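Serine acetyltransferase (Neisseria gonorrhoeae, PDB 6WYE) probably catalyses the transfer of an acetyl group from acetyl-CoA to L-serine, giving O-acetyl-L-serine for cysteine synthesis. Local coordinates at residues 69-74 with 91-96; 54-59 with 127-132; 75-80 with 163-168. All blocks are in the same frame, centred on the assembly; numbering follows the deposited sequence.

Overall arrangement
From the N terminus, helix 53-61 comes first and supplies residues 54-59 of contact 2. Helix 66-78 follows and serves twice, with 69-74 in contact 1 and 75-80 in contact 3. Contact 1 closes a short loop onto helix 85-98. Contact 2 closes a longer one, back from the junction of helices 124-129 and 131-147, and contact 1 lies wholly within it. Contact 3 reaches furthest along the chain, to the end of helix 151-165, so its loop crosses the other two. Contacts 1 and 2 stay within the N-terminal helical domain. Contact 3 ties helix 66-78 to the point where the hexapeptide-repeat strands begin.

Contact 1. Residues 69-74 with 91-96; sequences VLAYHL and IYQQAL
Ala-71 meets Tyr-92 where the two helices come nearest, with CB of Ala-71 3.7 Å from CB of Tyr-92. CD1 of Leu-96, one helical turn further on, lies 4.2 Å from CB of Ala-71. CG of Gln-93 comes within 4.3 Å of CB of Ala-71. The small alanine thus sits against two side chains spaced a turn apart.

The Tyr-92 ring leads from there toward Leu-74. CE2 of Tyr-92 lies 3.7 Å from CB of Leu-74, while the carbonyl O of Ala-71 approaches the ring at its edge, near its plane. The first torsion of Tyr-92 sets CG opposite the carbonyl carbon (chi1 -77°), which lays the ring alongside helix 66-78. No hydrogen bond crosses the contact. It is an apolar seam between antiparallel helices, whose segment axes approach to 8.8 Å at an angle of 147°.

Further out, the Ser-75 hydroxyl lies within hydrogen-bonding reach of both Ala-71 O and Tyr-72 O. Tyr-92 also touches Leu-78, further along helix 66-78, and Ile-141 of helix 131-147. Leu-96 packs against Ile-102 and Ser-103 of helix 100-116. The pair 66-78 and 85-98 therefore packs in the N-terminal helical domain against helices 100-116 and 131-147, with helix 53-61 touching helix 66-78 through Val-69, Tyr-72 and His-73.

Contact 2. Residues 54-59 with 127-132; sequences SFLHQT and LLYFKG
Leu-128 and Tyr-129 both turn CG away from their carbonyl carbons (chi1 -63° and -50°), and from neighbouring positions their ends reach helix 53-61. Phe-55 answers with the other choice, CG opposite its backbone N (chi1 150°), and its ring extends toward them.

Phe-55 and Tyr-129 come from opposite directions. The Tyr-129 hydroxyl O meets the Phe-55 ring at its edge, in its plane, with Tyr-129 OH 3.7 Å from Phe-55 CE2. This is a van der Waals approach to a ring C-H edge, not a ring stack. The Tyr-129 OH also lies 4.0 Å from CD2 of Leu-56, whose side chain stands at about a right angle to the tyrosine.

Leu-128 divides its two methyls. Leu-128 CD1 touches CD2 of Leu-56 at 3.6 Å. Leu-128 CD2 faces CG2 of Thr-59 at 4.1 Å. Leu-128 CD2 is also 4.4 Å from CZ of Phe-55. The leucine backs its neighbour as well: Leu-128 CB lies over the centre of one face of the Tyr-129 ring, 3.5 Å above the plane. All five touching residues are buried, and no hydrogen bond joins the two segments.

Helix 124-129 ends here, and helix 131-147 starts straight after the break at Phe-130. Leu-128 O, in the last turn of helix 124-129, accepts a hydrogen bond from His-73 NE2 of helix 66-78. Leu-56 also packs on Thr-42, Ala-45 and Ala-46 of helix 34-48. Phe-55 touches Ile-82 and Tyr-129 touches Thr-152, both of a neighbouring subunit. The contact thus joins helix 53-61 to the end of helix 124-129, with helices 34-48 and 66-78 beside it and another subunit packed against it.

Contact 3. Residues 75-80 with 163-168; sequences SSKLGS and EVFGVD
Phe-165 packs the far end of its ring against two consecutive residues of helix 66-78. Phe-165 CZ lies 3.7 Å from CB of Lys-77. Phe-165 CE2 lies 3.8 Å from CD2 of Leu-78. Both side chains run across the phenylalanine at about a right angle. Leu-78 CD2 also reaches CB of Val-164 at 4.1 Å. This is the tight part of the contact, and Leu-78 and Phe-165 are buried in it. Around them, Leu-78 touches Leu-88 of helix 85-98, and Phe-165 rests on His-134 and Ala-135 of helix 131-147.

Helix 66-78 stops before Gly-79 and helix 151-165 before Gly-166, whose positive phi favours glycine. Beyond Gly-166 the chain enters strand 168-169, the first of the short parallel strands of the hexapeptide-repeat domain, a left-handed beta-helix in this family. The contact therefore lies where the helical domain meets that beta-helix.

The other side is looser and partly exposed. There Val-164 sets CG2 3.8 Å from the carbonyl O of Lys-77. CB and CG of Lys-77 lie against the Phe-165 ring, and the bend about the bond between them (chi2 -62°) turns the rest of the chain off it, carrying NZ toward a neighbouring subunit. The amine pairs there, in a bridge between chains, with Glu-163 of that subunit. Glu-163 of this chain makes the reciprocal bridge to Lys-77 of another subunit, and it also pairs with Arg-160.

Contact 1. Residues 69-74 with 91-96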
# COMPACT_ATOMS: atom_id res chain seq x y z
N VAL A 69 -12.37 -19.71 4.41
CA VAL A 69 -12.82 -18.33 4.58
C VAL A 69 -12.12 -17.69 5.77
O VAL A 69 -11.56 -16.59 5.67
CB VAL A 69 -14.35 -18.29 4.72
CG1 VAL A 69 -14.82 -16.91 5.18
CG2 VAL A 69 -15.01 -18.68 3.39
N LEU A 70 -12.11 -18.38 6.91
CA LEU A 70 -11.51 -17.81 8.11
C LEU A 70 -10.02 -17.53 7.91
O LEU A 70 -9.54 -16.43 8.20
CB LEU A 70 -11.72 -18.76 9.29
CG LEU A 70 -11.15 -18.26 10.63
CD1 LEU A 70 -12.01 -17.13 11.21
CD2 LEU A 70 -11.05 -19.42 11.59
N ALA A 71 -9.29 -18.51 7.36
CA ALA A 71 -7.87 -18.30 7.10
C ALA A 71 -7.65 -17.09 6.21
O ALA A 71 -6.73 -16.29 6.43
CB ALA A 71 -7.26 -19.55 6.47
N TYR A 72 -8.49 -16.94 5.18
CA TYR A 72 -8.36 -15.82 4.26
C TYR A 72 -8.62 -14.49 4.97
O TYR A 72 -7.83 -13.55 4.85
CB TYR A 72 -9.31 -16.00 3.09
CG TYR A 72 -9.08 -15.08 1.91
CD1 TYR A 72 -8.18 -15.42 0.91
CD2 TYR A 72 -9.78 -13.89 1.79
CE1 TYR A 72 -7.97 -14.58 -0.18
CE2 TYR A 72 -9.59 -13.05 0.69
CZ TYR A 72 -8.69 -13.40 -0.28
OH TYR A 72 -8.49 -12.57 -1.36
N HIS A 73 -9.70 -14.41 5.71
CA HIS A 73 -10.06 -13.13 6.38
C HIS A 73 -9.05 -12.78 7.47
O HIS A 73 -8.67 -11.65 7.54
CB HIS A 73 -11.47 -13.21 6.93
CG HIS A 73 -12.12 -11.91 7.20
ND1 HIS A 73 -11.99 -10.84 6.38
CD2 HIS A 73 -12.94 -11.52 8.18
CE1 HIS A 73 -12.70 -9.87 6.84
NE2 HIS A 73 -13.27 -10.25 7.94
N LEU A 74 -8.66 -13.75 8.27
CA LEU A 74 -7.68 -13.47 9.33
C LEU A 74 -6.36 -12.99 8.75
O LEU A 74 -5.74 -12.05 9.28
CB LEU A 74 -7.46 -14.72 10.18
CG LEU A 74 -8.61 -15.16 11.08
CD1 LEU A 74 -8.17 -16.33 11.96
CD2 LEU A 74 -9.10 -13.98 11.93
N ILE A 91 -0.12 -20.47 5.67
CA ILE A 91 0.22 -20.95 7.01
C ILE A 91 -1.06 -21.24 7.80
O ILE A 91 -1.19 -22.29 8.44
CB ILE A 91 1.12 -19.94 7.72
CG1 ILE A 91 2.50 -19.93 7.06
CG2 ILE A 91 1.18 -20.26 9.20
CD1 ILE A 91 3.33 -18.68 7.32
N TYR A 92 -2.01 -20.31 7.76
CA TYR A 92 -3.27 -20.52 8.47
C TYR A 92 -4.05 -21.70 7.89
O TYR A 92 -4.68 -22.47 8.64
CB TYR A 92 -4.13 -19.26 8.40
CG TYR A 92 -3.71 -18.15 9.33
CD1 TYR A 92 -2.72 -18.34 10.29
CD2 TYR A 92 -4.32 -16.90 9.25
CE1 TYR A 92 -2.36 -17.31 11.17
CE2 TYR A 92 -3.95 -15.87 10.12
CZ TYR A 92 -2.98 -16.08 11.06
OH TYR A 92 -2.65 -15.03 11.89
N GLN A 93 -4.04 -21.85 6.56
CA GLN A 93 -4.73 -22.98 5.95
C GLN A 93 -4.09 -24.31 6.36
O GLN A 93 -4.79 -25.26 6.71
CB GLN A 93 -4.75 -22.82 4.42
CG GLN A 93 -6.15 -22.74 3.86
CD GLN A 93 -6.18 -22.48 2.36
OE1 GLN A 93 -5.17 -22.07 1.77
NE2 GLN A 93 -7.33 -22.72 1.74
N GLN A 94 -2.75 -24.38 6.35
CA GLN A 94 -2.08 -25.61 6.77
C GLN A 94 -2.32 -25.88 8.25
O GLN A 94 -2.52 -27.04 8.65
CB GLN A 94 -0.59 -25.53 6.48
N ALA A 95 -2.32 -24.84 9.08
CA ALA A 95 -2.57 -25.03 10.51
C ALA A 95 -3.98 -25.55 10.75
O ALA A 95 -4.19 -26.44 11.59
CB ALA A 95 -2.35 -23.72 11.26
N LEU A 96 -4.96 -25.01 10.03
CA LEU A 96 -6.31 -25.54 10.14
C LEU A 96 -6.38 -26.98 9.66
O LEU A 96 -7.12 -27.79 10.22
CB LEU A 96 -7.29 -24.67 9.35
CG LEU A 96 -7.67 -23.35 10.01
CD1 LEU A 96 -8.52 -22.55 9.06
CD2 LEU A 96 -8.42 -23.59 11.30

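Contact 2. Residues 54-59 with 127-132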
# COMPACT_ATOMS: atom_id res chain seq x y z
N SER A 54 -17.30 -7.59 -4.26
CA SER A 54 -16.10 -8.33 -4.65
C SER A 54 -15.30 -8.79 -3.44
O SER A 54 -14.69 -9.87 -3.49
CB SER A 54 -15.22 -7.46 -5.54
OG SER A 54 -15.87 -7.20 -6.77
N PHE A 55 -15.33 -8.03 -2.35
CA PHE A 55 -14.76 -8.49 -1.09
C PHE A 55 -15.46 -9.77 -0.62
O PHE A 55 -14.79 -10.73 -0.23
CB PHE A 55 -14.88 -7.38 -0.06
CG PHE A 55 -15.02 -7.85 1.37
CD1 PHE A 55 -13.97 -8.45 2.03
CD2 PHE A 55 -16.19 -7.61 2.07
CE1 PHE A 55 -14.09 -8.86 3.37
CE2 PHE A 55 -16.33 -7.99 3.41
CZ PHE A 55 -15.28 -8.62 4.06
N LEU A 56 -16.80 -9.78 -0.65
CA LEU A 56 -17.54 -10.96 -0.19
C LEU A 56 -17.31 -12.16 -1.09
O LEU A 56 -17.27 -13.30 -0.61
CB LEU A 56 -19.04 -10.63 -0.10
CG LEU A 56 -19.36 -9.59 0.96
CD1 LEU A 56 -20.79 -9.12 0.82
CD2 LEU A 56 -19.09 -10.15 2.38
N HIS A 57 -17.16 -11.93 -2.40
CA HIS A 57 -16.87 -13.02 -3.32
C HIS A 57 -15.45 -13.56 -3.12
O HIS A 57 -15.24 -14.78 -3.15
CB HIS A 57 -17.08 -12.58 -4.78
CG HIS A 57 -18.43 -12.91 -5.33
ND1 HIS A 57 -19.53 -12.08 -5.19
CD2 HIS A 57 -18.87 -13.99 -6.03
CE1 HIS A 57 -20.58 -12.64 -5.78
NE2 HIS A 57 -20.21 -13.80 -6.30
N GLN A 58 -14.48 -12.68 -2.89
CA GLN A 58 -13.10 -13.13 -2.70
C GLN A 58 -12.87 -13.72 -1.31
O GLN A 58 -12.11 -14.68 -1.16
CB GLN A 58 -12.12 -11.98 -2.93
CG GLN A 58 -11.98 -11.57 -4.40
CD GLN A 58 -11.48 -10.14 -4.56
OE1 GLN A 58 -11.05 -9.50 -3.60
NE2 GLN A 58 -11.56 -9.63 -5.79
N THR A 59 -13.54 -13.18 -0.30
CA THR A 59 -13.36 -13.67 1.06
C THR A 59 -14.24 -14.87 1.40
O THR A 59 -13.81 -15.74 2.16
CB THR A 59 -13.63 -12.53 2.06
OG1 THR A 59 -12.72 -11.46 1.81
CG2 THR A 59 -13.47 -13.01 3.51
N LEU A 127 -18.37 -13.66 11.94
CA LEU A 127 -17.32 -14.21 11.08
C LEU A 127 -16.54 -13.10 10.39
O LEU A 127 -15.30 -13.12 10.35
CB LEU A 127 -17.94 -15.16 10.04
CG LEU A 127 -16.95 -15.57 8.93
CD1 LEU A 127 -15.76 -16.33 9.50
CD2 LEU A 127 -17.61 -16.38 7.83
N LEU A 128 -17.25 -12.11 9.86
CA LEU A 128 -16.61 -11.04 9.10
C LEU A 128 -16.31 -9.79 9.91
O LEU A 128 -15.35 -9.09 9.59
CB LEU A 128 -17.49 -10.65 7.89
CG LEU A 128 -17.68 -11.79 6.90
CD1 LEU A 128 -18.64 -11.42 5.76
CD2 LEU A 128 -16.32 -12.24 6.37
N TYR A 129 -17.10 -9.48 10.94
CA TYR A 129 -17.05 -8.13 11.50
C TYR A 129 -16.89 -8.03 13.01
O TYR A 129 -16.91 -6.90 13.52
CB TYR A 129 -18.31 -7.34 11.08
CG TYR A 129 -18.60 -7.41 9.58
CD1 TYR A 129 -17.70 -6.90 8.65
CD2 TYR A 129 -19.77 -8.00 9.12
CE1 TYR A 129 -17.95 -6.96 7.30
CE2 TYR A 129 -20.05 -8.07 7.75
CZ TYR A 129 -19.14 -7.55 6.85
OH TYR A 129 -19.40 -7.63 5.51
N PHE A 130 -16.75 -9.14 13.74
CA PHE A 130 -16.60 -9.07 15.20
C PHE A 130 -15.14 -9.34 15.57
O PHE A 130 -14.66 -10.47 15.47
CB PHE A 130 -17.53 -10.05 15.93
CG PHE A 130 -18.96 -9.57 16.05
CD1 PHE A 130 -19.41 -8.49 15.32
CD2 PHE A 130 -19.85 -10.23 16.90
CE1 PHE A 130 -20.73 -8.06 15.43
CE2 PHE A 130 -21.15 -9.81 17.02
CZ PHE A 130 -21.61 -8.73 16.27
N LYS A 131 -14.46 -8.29 16.04
CA LYS A 131 -13.04 -8.33 16.36
C LYS A 131 -12.71 -9.38 17.44
O LYS A 131 -11.62 -9.96 17.41
CB LYS A 131 -12.63 -6.93 16.83
CG LYS A 131 -11.25 -6.72 17.31
CD LYS A 131 -10.99 -5.19 17.48
CE LYS A 131 -11.48 -4.64 18.83
NZ LYS A 131 -10.92 -3.27 19.10
N GLY A 132 -13.62 -9.60 18.40
CA GLY A 132 -13.35 -10.60 19.43
C GLY A 132 -13.35 -12.02 18.89
O GLY A 132 -12.54 -12.86 19.29

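Contact 3. Residues 75-80 with 163-168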
# COMPACT_ATOMS: atom_id res chain seq x y z
N SER A 75 -5.89 -13.63 7.68
CA SER A 75 -4.63 -13.19 7.10
C SER A 75 -4.76 -11.79 6.52
O SER A 75 -3.81 -11.00 6.59
CB SER A 75 -4.15 -14.19 6.04
OG SER A 75 -5.00 -14.17 4.91
N SER A 76 -5.93 -11.45 5.98
CA SER A 76 -6.21 -10.06 5.62
C SER A 76 -6.00 -9.13 6.82
O SER A 76 -5.42 -8.05 6.68
CB SER A 76 -7.63 -9.94 5.02
OG SER A 76 -8.60 -9.58 5.98
N LYS A 77 -6.43 -9.55 8.01
CA LYS A 77 -6.34 -8.68 9.17
C LYS A 77 -4.90 -8.52 9.66
O LYS A 77 -4.47 -7.41 10.01
CB LYS A 77 -7.18 -9.23 10.33
CG LYS A 77 -8.63 -9.41 10.04
CD LYS A 77 -9.30 -8.11 9.72
CE LYS A 77 -10.80 -8.31 9.61
NZ LYS A 77 -11.45 -7.00 9.39
N LEU A 78 -4.16 -9.62 9.72
CA LEU A 78 -2.88 -9.61 10.42
C LEU A 78 -1.69 -9.52 9.48
O LEU A 78 -0.57 -9.32 9.95
CB LEU A 78 -2.76 -10.85 11.30
CG LEU A 78 -3.95 -10.94 12.24
CD1 LEU A 78 -3.88 -12.21 13.06
CD2 LEU A 78 -3.98 -9.70 13.15
N GLY A 79 -1.92 -9.69 8.18
CA GLY A 79 -0.85 -9.53 7.21
C GLY A 79 -0.31 -8.11 7.18
O GLY A 79 -0.97 -7.15 7.56
N SER A 80 0.93 -8.01 6.71
CA SER A 80 1.62 -6.73 6.69
C SER A 80 2.71 -6.81 5.63
O SER A 80 2.94 -7.88 5.05
CB SER A 80 2.20 -6.39 8.07
OG SER A 80 3.35 -7.15 8.34
N GLU A 163 -1.87 -5.22 18.24
CA GLU A 163 -1.98 -3.97 17.49
C GLU A 163 -3.32 -3.86 16.78
O GLU A 163 -3.99 -2.83 16.87
CB GLU A 163 -0.83 -3.86 16.49
CG GLU A 163 0.50 -3.51 17.12
CD GLU A 163 1.60 -3.46 16.08
OE1 GLU A 163 1.40 -4.00 14.97
OE2 GLU A 163 2.66 -2.87 16.38
N VAL A 164 -3.72 -4.90 16.05
CA VAL A 164 -4.86 -4.77 15.14
C VAL A 164 -6.17 -4.94 15.89
O VAL A 164 -7.14 -4.22 15.64
CB VAL A 164 -4.75 -5.79 13.99
CG1 VAL A 164 -6.03 -5.78 13.15
CG2 VAL A 164 -3.53 -5.48 13.12
N PHE A 165 -6.22 -5.90 16.83
CA PHE A 165 -7.44 -6.22 17.54
C PHE A 165 -7.51 -5.59 18.93
O PHE A 165 -8.57 -5.63 19.55
CB PHE A 165 -7.61 -7.74 17.69
CG PHE A 165 -7.68 -8.49 16.37
CD1 PHE A 165 -8.29 -7.93 15.26
CD2 PHE A 165 -7.12 -9.76 16.25
CE1 PHE A 165 -8.36 -8.62 14.06
CE2 PHE A 165 -7.18 -10.45 15.05
CZ PHE A 165 -7.82 -9.88 13.95
N GLY A 166 -6.42 -4.99 19.42
CA GLY A 166 -6.44 -4.52 20.79
C GLY A 166 -6.54 -5.65 21.80
O GLY A 166 -6.98 -5.42 22.92
N VAL A 167 -6.13 -6.85 21.42
CA VAL A 167 -6.26 -8.05 22.24
C VAL A 167 -4.88 -8.67 22.40
O VAL A 167 -4.18 -8.89 21.41
CB VAL A 167 -7.23 -9.07 21.60
CG1 VAL A 167 -7.16 -10.39 22.35
CG2 VAL A 167 -8.67 -8.54 21.59
N ASP A 168 -4.49 -8.97 23.64
CA ASP A 168 -3.18 -9.54 23.90
C ASP A 168 -3.38 -10.91 24.53
O ASP A 168 -3.69 -11.01 25.72
CB ASP A 168 -2.35 -8.61 24.80
CG ASP A 168 -0.92 -9.08 24.97
OD1 ASP A 168 -0.64 -10.27 24.72
OD2 ASP A 168 -0.06 -8.26 25.37